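PDB 4C65: ochratoxinase from Aspergillus niger, which hydrolyses the mycotoxin ochratoxin A to ochratoxin alpha and L-phenylalanine, acting as a zinc-dependent carboxypeptidase of the amidohydrolase superfamily. Local coordinates for residues T8-G13 / L28-K33; A141-T146 / R190-Q195; I331-D336 / K363-N368. All coordinates share one frame; numbering follows the deposited sequence.

Contact 1 (T8-G13 / L28-K33); sequences TIIYAG and LVISDK
T8, I9 and I10 pair with I30, V29 and L28 in an antiparallel beta hairpin, strands 7-15 and 26-31, of the smaller beta-sandwich domain; the two short axes run at 161° and approach to 4.8 Å. Four backbone hydrogen bonds define the register. T8 and I30 form one antiparallel hydrogen-bonded pair, with N-H...O bonds both ways, and I10 and L28 the next, with I10 N to L28 O at 2.8 Å. Between them I9 and V29 make a non-hydrogen-bonded pair, where the CA atoms close to 4.6 Å. Weaker CA-H...O contacts supplement this ladder: V29 CA lies 3.3 Å from T8 O.

Side-chain packing differs between the two faces. T8, I10, L28 and I30 share one face, on which L61 of strand 60-67 touches both I10 and L28. There I10 and L28 lie side by side and point the same way, whereas I10 and I30 meet obliquely at their tips. The other face carries I9 and V29, whose contact is looser, I9 CG1 to V29 CG2 at 4.3 Å. Strand 54-58 bonds to the other edge of strand 7-15, and strand 34-38 continues the sheet beyond 26-31, which places this pair in the sheet interior. I10 CG1 stands anti to the carbonyl carbon (chi1 -55°), and a nearly extended chi2 (158°) carries CD1 out to I30 CD1 at 3.9 Å and L28 CD2 at 4.1 Å.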
loop_
_atom_site.group_PDB
_atom_site.type_symbol
_atom_site.label_atom_id
_atom_site.label_comp_id
_atom_site.label_asym_id
_atom_site.label_seq_id
_atom_site.Cartn_x
_atom_site.Cartn_y
_atom_site.Cartn_z
ATOM N N THR A 8 33.187 -25.310 -42.356
ATOM C CA THR A 8 34.543 -24.989 -41.908
ATOM C C THR A 8 35.284 -26.273 -41.534
ATOM O O THR A 8 34.751 -27.111 -40.813
ATOM C CB THR A 8 34.527 -24.075 -40.675
ATOM O OG1 THR A 8 33.717 -22.936 -40.935
ATOM C CG2 THR A 8 35.925 -23.629 -40.312
ATOM N N ILE A 9 36.498 -26.440 -42.058
ATOM C CA ILE A 9 37.344 -27.570 -41.688
ATOM C C ILE A 9 38.446 -27.080 -40.788
ATOM O O ILE A 9 39.132 -26.114 -41.109
ATOM C CB ILE A 9 37.965 -28.282 -42.905
ATOM C CG1 ILE A 9 36.855 -28.673 -43.888
ATOM C CG2 ILE A 9 38.718 -29.526 -42.452
ATOM C CD1 ILE A 9 37.327 -29.408 -45.112
ATOM N N ILE A 10 38.586 -27.737 -39.641
ATOM C CA ILE A 10 39.651 -27.429 -38.701
ATOM C C ILE A 10 40.528 -28.662 -38.518
ATOM O O ILE A 10 40.042 -29.709 -38.109
ATOM C CB ILE A 10 39.090 -27.045 -37.321
ATOM C CG1 ILE A 10 38.093 -25.900 -37.448
ATOM C CG2 ILE A 10 40.228 -26.679 -36.372
ATOM C CD1 ILE A 10 37.131 -25.820 -36.280
ATOM N N TYR A 11 41.803 -28.533 -38.874
ATOM C CA TYR A 11 42.769 -29.600 -38.688
ATOM C C TYR A 11 43.473 -29.397 -37.381
ATOM O O TYR A 11 43.911 -28.284 -37.079
ATOM C CB TYR A 11 43.798 -29.580 -39.809
ATOM C CG TYR A 11 43.224 -29.883 -41.173
ATOM C CD1 TYR A 11 43.148 -31.180 -41.642
ATOM C CD2 TYR A 11 42.735 -28.873 -41.978
ATOM C CE1 TYR A 11 42.625 -31.467 -42.894
ATOM C CE2 TYR A 11 42.209 -29.150 -43.244
ATOM C CZ TYR A 11 42.170 -30.449 -43.695
ATOM O OH TYR A 11 41.671 -30.733 -44.929
ATOM N N ALA A 12 43.596 -30.465 -36.604
ATOM C CA ALA A 12 44.169 -30.359 -35.270
ATOM C C ALA A 12 45.294 -31.348 -35.035
ATOM O O ALA A 12 45.102 -32.544 -35.210
ATOM C CB ALA A 12 43.080 -30.543 -34.213
ATOM N N GLY A 13 46.449 -30.851 -34.588
ATOM C CA GLY A 13 47.543 -31.715 -34.163
ATOM C C GLY A 13 47.090 -32.696 -33.085
ATOM O O GLY A 13 47.400 -33.882 -33.129
ATOM N N LEU A 28 38.037 -31.653 -37.681
ATOM C CA LEU A 28 36.663 -31.422 -37.313
ATOM C C LEU A 28 36.006 -30.571 -38.381
ATOM O O LEU A 28 36.588 -29.576 -38.837
ATOM C CB LEU A 28 36.600 -30.716 -35.960
ATOM C CG LEU A 28 35.197 -30.446 -35.413
ATOM C CD1 LEU A 28 35.163 -30.612 -33.898
ATOM C CD2 LEU A 28 34.714 -29.043 -35.810
ATOM N N VAL A 29 34.798 -30.941 -38.775
ATOM C CA VAL A 29 34.052 -30.144 -39.722
ATOM C C VAL A 29 32.856 -29.490 -39.027
ATOM O O VAL A 29 32.097 -30.158 -38.321
ATOM C CB VAL A 29 33.551 -30.986 -40.894
ATOM C CG1 VAL A 29 32.745 -30.136 -41.852
ATOM C CG2 VAL A 29 34.725 -31.633 -41.620
ATOM N N ILE A 30 32.702 -28.188 -39.247
ATOM C CA ILE A 30 31.523 -27.465 -38.802
ATOM C C ILE A 30 30.636 -27.200 -40.009
ATOM O O ILE A 30 31.091 -26.654 -41.007
ATOM C CB ILE A 30 31.882 -26.102 -38.159
ATOM C CG1 ILE A 30 32.799 -26.309 -36.946
ATOM C CG2 ILE A 30 30.613 -25.363 -37.743
ATOM C CD1 ILE A 30 33.272 -25.017 -36.282
ATOM N N SER A 31 29.371 -27.594 -39.904
ATOM C CA SER A 31 28.361 -27.201 -40.884
ATOM C C SER A 31 27.326 -26.371 -40.162
ATOM O O SER A 31 26.591 -26.895 -39.340
ATOM C CB SER A 31 27.715 -28.427 -41.528
ATOM O OG SER A 31 26.724 -28.028 -42.449
ATOM N N ASP A 32 27.295 -25.072 -40.467
ATOM C CA ASP A 32 26.411 -24.122 -39.811
ATOM C C ASP A 32 26.620 -24.144 -38.304
ATOM O O ASP A 32 27.687 -23.783 -37.852
ATOM C CB ASP A 32 24.956 -24.355 -40.218
ATOM C CG ASP A 32 24.712 -24.009 -41.675
ATOM O OD1 ASP A 32 25.369 -23.073 -42.160
ATOM O OD2 ASP A 32 23.900 -24.678 -42.334
ATOM N N LYS A 33 25.631 -24.579 -37.526
ATOM C CA LYS A 33 25.720 -24.508 -36.056
ATOM C C LYS A 33 26.233 -25.764 -35.416
ATOM O O LYS A 33 26.518 -25.765 -34.221
ATOM C CB LYS A 33 24.354 -24.184 -35.477
ATOM C CG LYS A 33 23.857 -22.820 -35.927
ATOM C CD LYS A 33 22.387 -22.595 -35.618
ATOM C CE LYS A 33 21.874 -21.290 -36.205
ATOM N NZ LYS A 33 21.154 -20.450 -35.204
HETATM O O HOH W 1 31.377 -23.517 -40.625
#

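Contact 2 (A141-T146 / R190-Q195); sequences AALSQT and RAVRLQ
Q195 OE1 takes the backbone N-H of A141 in a nearly straight bond, with A141 N to Q195 OE1 at 2.8 Å. At the acceptor the donor stands 58° out of the plane of the Q195 carbonyl, not on a lone pair. A guanidinium nitrogen of R198 adds a weak second bond to the same oxygen. At the other end of the amide, Q195 NE2 turns back to its own helix and donates to A191 O at 3.0 Å. The side chain bends at chi2 (-32°), which curls the amide back over the helix instead of extending it, and bonds at both ends restrict its rotation. Its flat group also lies against the methyl of A141, whose CB is 3.8 Å from Q195 NE2.

The pair belongs to the twisted TIM barrel of the amidohydrolase: helix 185-198 packs on the outside of the barrel wall, and the axis of its 190-195 segment runs nearly antiparallel to strand 142-144 (169°), 9.5 Å away. L143 is the apolar bridge between them. Its CD1 sits between two residues of the helix, 3.7 Å from V192 CG2 and 3.8 Å from A191 CB, while CD2 faces the Q195 amide. The L143 and V192 side chains cross at about a right angle. L143 also exchanges backbone hydrogen bonds with K204 and M206 of strand 203-206, and its side chain is about 6 Å from that of K204, the active-site lysine that binds both zinc ions. The helix faces a subunit interface as well: R190 and R193 form salt bridges to D183 of a neighbouring subunit.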
loop_
_atom_site.group_PDB
_atom_site.type_symbol
_atom_site.label_atom_id
_atom_site.label_comp_id
_atom_site.label_asym_id
_atom_site.label_seq_id
_atom_site.Cartn_x
_atom_site.Cartn_y
_atom_site.Cartn_z
ATOM N N ALA A 141 16.795 -15.580 -9.959
ATOM C CA ALA A 141 17.146 -15.386 -8.555
ATOM C C ALA A 141 17.425 -16.711 -7.857
ATOM O O ALA A 141 16.785 -17.717 -8.154
ATOM C CB ALA A 141 16.027 -14.690 -7.844
ATOM N N ALA A 142 18.431 -16.728 -6.985
ATOM C CA ALA A 142 18.609 -17.841 -6.053
ATOM C C ALA A 142 17.436 -17.765 -5.093
ATOM O O ALA A 142 17.073 -16.661 -4.657
ATOM C CB ALA A 142 19.921 -17.709 -5.293
ATOM N N LEU A 143 16.833 -18.913 -4.795
ATOM C CA LEU A 143 15.748 -18.955 -3.848
ATOM C C LEU A 143 16.257 -19.227 -2.431
ATOM O O LEU A 143 17.047 -20.129 -2.212
ATOM C CB LEU A 143 14.734 -20.022 -4.226
ATOM C CG LEU A 143 14.152 -20.069 -5.632
ATOM C CD1 LEU A 143 12.915 -20.951 -5.635
ATOM C CD2 LEU A 143 13.795 -18.698 -6.160
ATOM N N SER A 144 15.759 -18.457 -1.470
ATOM C CA SER A 144 16.149 -18.571 -0.086
ATOM C C SER A 144 14.965 -18.365 0.830
ATOM O O SER A 144 14.018 -17.657 0.505
ATOM C CB SER A 144 17.202 -17.534 0.228
ATOM O OG SER A 144 17.639 -17.605 1.567
ATOM N N GLN A 145 14.996 -19.018 1.978
ATOM C CA GLN A 145 14.061 -18.705 3.044
ATOM C C GLN A 145 14.478 -17.381 3.684
ATOM O O GLN A 145 15.622 -16.971 3.564
ATOM C CB GLN A 145 14.041 -19.825 4.095
ATOM C CG GLN A 145 15.402 -20.132 4.698
ATOM C CD GLN A 145 15.292 -20.852 5.993
ATOM O OE1 GLN A 145 15.248 -22.081 6.035
ATOM N NE2 GLN A 145 15.242 -20.101 7.077
ATOM N N THR A 146 13.537 -16.749 4.380
ATOM C CA THR A 146 13.864 -15.693 5.312
ATOM C C THR A 146 14.894 -16.227 6.292
ATOM O O THR A 146 14.798 -17.359 6.765
ATOM C CB THR A 146 12.610 -15.217 6.066
ATOM O OG1 THR A 146 11.748 -14.544 5.156
ATOM C CG2 THR A 146 12.964 -14.263 7.192
ATOM N N ARG A 190 5.335 -19.755 -6.307
ATOM C CA ARG A 190 5.498 -18.528 -7.077
ATOM C C ARG A 190 6.974 -18.225 -7.319
ATOM O O ARG A 190 7.354 -17.838 -8.432
ATOM C CB ARG A 190 4.776 -17.341 -6.443
ATOM C CG ARG A 190 5.085 -16.047 -7.208
ATOM C CD ARG A 190 3.906 -15.111 -7.377
ATOM N NE ARG A 190 3.275 -14.788 -6.113
ATOM C CZ ARG A 190 2.004 -15.009 -5.813
ATOM N NH1 ARG A 190 1.167 -15.578 -6.659
ATOM N NH2 ARG A 190 1.562 -14.672 -4.621
ATOM N N ALA A 191 7.807 -18.452 -6.308
ATOM C CA ALA A 191 9.218 -18.183 -6.425
ATOM C C ALA A 191 9.835 -18.876 -7.614
ATOM O O ALA A 191 10.548 -18.241 -8.393
ATOM C CB ALA A 191 9.954 -18.573 -5.158
ATOM N N VAL A 192 9.580 -20.180 -7.757
ATOM C CA VAL A 192 10.113 -20.926 -8.894
ATOM C C VAL A 192 9.528 -20.359 -10.197
ATOM O O VAL A 192 10.253 -20.112 -11.161
ATOM C CB VAL A 192 9.796 -22.422 -8.791
ATOM C CG1 VAL A 192 10.234 -23.147 -10.063
ATOM C CG2 VAL A 192 10.498 -23.037 -7.600
ATOM N N ARG A 193 8.212 -20.141 -10.209
ATOM C CA ARG A 193 7.530 -19.673 -11.406
ATOM C C ARG A 193 8.047 -18.305 -11.860
ATOM O O ARG A 193 8.201 -18.066 -13.049
ATOM C CB ARG A 193 6.036 -19.640 -11.167
ATOM C CG ARG A 193 5.433 -21.026 -11.060
ATOM C CD ARG A 193 4.034 -21.019 -10.452
ATOM N NE ARG A 193 3.585 -22.392 -10.202
ATOM C CZ ARG A 193 2.361 -22.737 -9.820
ATOM N NH1 ARG A 193 1.423 -21.839 -9.666
ATOM N NH2 ARG A 193 2.076 -24.006 -9.642
ATOM N N LEU A 194 8.376 -17.429 -10.922
ATOM C CA LEU A 194 8.904 -16.123 -11.286
ATOM C C LEU A 194 10.271 -16.219 -11.969
ATOM O O LEU A 194 10.619 -15.372 -12.795
ATOM C CB LEU A 194 9.013 -15.235 -10.067
ATOM C CG LEU A 194 7.726 -14.629 -9.510
ATOM C CD1 LEU A 194 7.983 -14.081 -8.118
ATOM C CD2 LEU A 194 7.210 -13.518 -10.404
ATOM N N GLN A 195 11.057 -17.249 -11.666
ATOM C CA GLN A 195 12.334 -17.403 -12.364
ATOM C C GLN A 195 12.099 -17.948 -13.757
ATOM O O GLN A 195 12.684 -17.457 -14.732
ATOM C CB GLN A 195 13.289 -18.309 -11.589
ATOM C CG GLN A 195 13.471 -17.935 -10.131
ATOM C CD GLN A 195 13.373 -16.441 -9.874
ATOM O OE1 GLN A 195 14.049 -15.635 -10.514
ATOM N NE2 GLN A 195 12.582 -16.071 -8.854
#

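Contact 3 (I331-D336 / K363-N368); sequences IALGTD and KAATAN
A364, of helix 358-365, sets its methyl against strand 331-332 of the twisted TIM barrel. Backbone hydrogen bonds from L333 to C68 and from A365 to W66 place both segments beside strand 60-67 in the barrel, and D336 of the active site, which bonds weakly to the zinc ligand H71, lies further along 331-336. The backbones come close because the facing residues are small: the CA atoms of A332 and A364 are 4.2 Å apart. A364 CB fills the hollow between I331 and L333, 3.5 Å from I331 O and 3.8 Å from L333 CG. L333 CG lies anti to the carbonyl carbon (chi1 -62°), and its branches divide: CD1 meets A365 CB at 3.9 Å, while CD2 turns to the A364 methyl. Helix 344-354 packs L347 against both L333 and A365, extending this apolar patch.

Polar bonds accompany the packing. A364 O receives L333 N at 3.1 Å, but the bond is bent (137°) and the donor stands 53° above the carbonyl plane. The CA of A332 also contacts that oxygen. A water lies 2.7 Å from L333 O and 3.3 Å from A364 O. At I331, N368 reaches across from the chain after the helix: N368 ND2 gives its N-H to I331 O at 3.0 Å, within the plane of that carbonyl.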
loop_
_atom_site.group_PDB
_atom_site.type_symbol
_atom_site.label_atom_id
_atom_site.label_comp_id
_atom_site.label_asym_id
_atom_site.label_seq_id
_atom_site.Cartn_x
_atom_site.Cartn_y
_atom_site.Cartn_z
ATOM N N ILE A 331 31.118 -35.378 -11.932
ATOM C CA ILE A 331 31.547 -34.078 -11.493
ATOM C C ILE A 331 31.555 -33.089 -12.641
ATOM O O ILE A 331 31.869 -33.435 -13.776
ATOM C CB ILE A 331 32.944 -34.191 -10.853
ATOM C CG1 ILE A 331 32.823 -35.014 -9.577
ATOM C CG2 ILE A 331 33.527 -32.824 -10.505
ATOM C CD1 ILE A 331 34.028 -35.854 -9.319
ATOM N N ALA A 332 31.196 -31.847 -12.336
ATOM C CA ALA A 332 31.395 -30.739 -13.261
ATOM C C ALA A 332 32.056 -29.609 -12.500
ATOM O O ALA A 332 32.068 -29.598 -11.259
ATOM C CB ALA A 332 30.094 -30.286 -13.872
ATOM N N LEU A 333 32.649 -28.681 -13.238
ATOM C CA LEU A 333 33.439 -27.620 -12.629
ATOM C C LEU A 333 32.666 -26.308 -12.561
ATOM O O LEU A 333 31.978 -25.923 -13.507
ATOM C CB LEU A 333 34.759 -27.381 -13.388
ATOM C CG LEU A 333 35.722 -28.555 -13.417
ATOM C CD1 LEU A 333 37.065 -28.116 -13.958
ATOM C CD2 LEU A 333 35.917 -29.178 -12.043
ATOM N N GLY A 334 32.801 -25.637 -11.414
ATOM C CA GLY A 334 32.224 -24.331 -11.181
ATOM C C GLY A 334 33.144 -23.579 -10.280
ATOM O O GLY A 334 33.811 -24.167 -9.443
ATOM N N THR A 335 33.154 -22.261 -10.433
ATOM C CA THR A 335 34.128 -21.397 -9.752
ATOM C C THR A 335 33.518 -20.563 -8.624
ATOM O O THR A 335 34.182 -20.256 -7.626
ATOM C CB THR A 335 34.788 -20.484 -10.795
ATOM O OG1 THR A 335 35.339 -21.297 -11.833
ATOM C CG2 THR A 335 35.916 -19.668 -10.182
ATOM N N ASP A 336 32.244 -20.213 -8.789
ATOM C CA ASP A 336 31.535 -19.282 -7.919
ATOM C C ASP A 336 32.152 -17.899 -8.026
ATOM O O ASP A 336 32.706 -17.367 -7.074
ATOM C CB ASP A 336 31.510 -19.777 -6.481
ATOM C CG ASP A 336 30.386 -19.146 -5.657
ATOM O OD1 ASP A 336 29.819 -18.112 -6.044
ATOM O OD2 ASP A 336 30.081 -19.699 -4.595
ATOM N N LYS A 363 37.052 -33.115 -18.930
ATOM C CA LYS A 363 35.751 -33.793 -19.033
ATOM C C LYS A 363 34.717 -33.136 -18.121
ATOM O O LYS A 363 33.576 -32.889 -18.503
ATOM C CB LYS A 363 35.924 -35.256 -18.649
ATOM C CG LYS A 363 34.661 -36.080 -18.756
ATOM C CD LYS A 363 34.731 -37.440 -18.099
ATOM C CE LYS A 363 33.478 -38.139 -18.396
ATOM N NZ LYS A 363 33.498 -39.597 -18.642
ATOM N N ALA A 364 35.151 -32.826 -16.913
ATOM C CA ALA A 364 34.297 -32.157 -15.930
ATOM C C ALA A 364 33.935 -30.721 -16.349
ATOM O O ALA A 364 32.913 -30.195 -15.904
ATOM C CB ALA A 364 34.975 -32.152 -14.565
ATOM N N ALA A 365 34.749 -30.104 -17.199
ATOM C CA ALA A 365 34.457 -28.756 -17.667
ATOM C C ALA A 365 33.837 -28.702 -19.059
ATOM O O ALA A 365 33.495 -27.625 -19.545
ATOM C CB ALA A 365 35.712 -27.922 -17.641
ATOM N N THR A 366 33.693 -29.857 -19.699
ATOM C CA THR A 366 33.145 -29.923 -21.034
ATOM C C THR A 366 32.040 -30.938 -21.116
ATOM O O THR A 366 30.875 -30.591 -21.009
ATOM C CB THR A 366 34.250 -30.203 -22.080
ATOM O OG1 THR A 366 34.899 -31.463 -21.832
ATOM C CG2 THR A 366 35.275 -29.116 -22.051
ATOM N N ALA A 367 32.386 -32.210 -21.252
ATOM C CA ALA A 367 31.392 -33.260 -21.518
ATOM C C ALA A 367 30.313 -33.378 -20.428
ATOM O O ALA A 367 29.150 -33.597 -20.742
ATOM C CB ALA A 367 32.073 -34.610 -21.753
ATOM N N ASN A 368 30.710 -33.265 -19.168
ATOM C CA ASN A 368 29.801 -33.455 -18.041
ATOM C C ASN A 368 29.014 -32.221 -17.733
ATOM O O ASN A 368 27.953 -32.294 -17.141
ATOM C CB ASN A 368 30.571 -33.827 -16.777
ATOM C CG ASN A 368 31.088 -35.258 -16.792
ATOM O OD1 ASN A 368 30.688 -36.087 -17.604
ATOM N ND2 ASN A 368 31.997 -35.543 -15.876
HETATM O O HOH W 2 32.057 -27.046 -15.924
#

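In the fold
The touching residues are buried in contacts 1 and 2, and all but the partly exposed N368 in contact 3. Contact 1 belongs to the beta-sandwich domain, away from the annotated sites; contacts 2 and 3 belong to the barrel, their centres about 25 Å apart, with contact 3 nearest the chain's centre. Contacts 1 and 2 lie on opposite sides of that centre, about 42 Å between centres. Strand with strand in contact 1 gives a regular backbone ladder, whereas strand with helix in contacts 2 and 3 combines side-chain amide bonds with leucine branches set against alanine methyls, contact 3 adding one bent backbone bond. Contact 2 alone touches neighbouring subunits, its arginines through salt bridges.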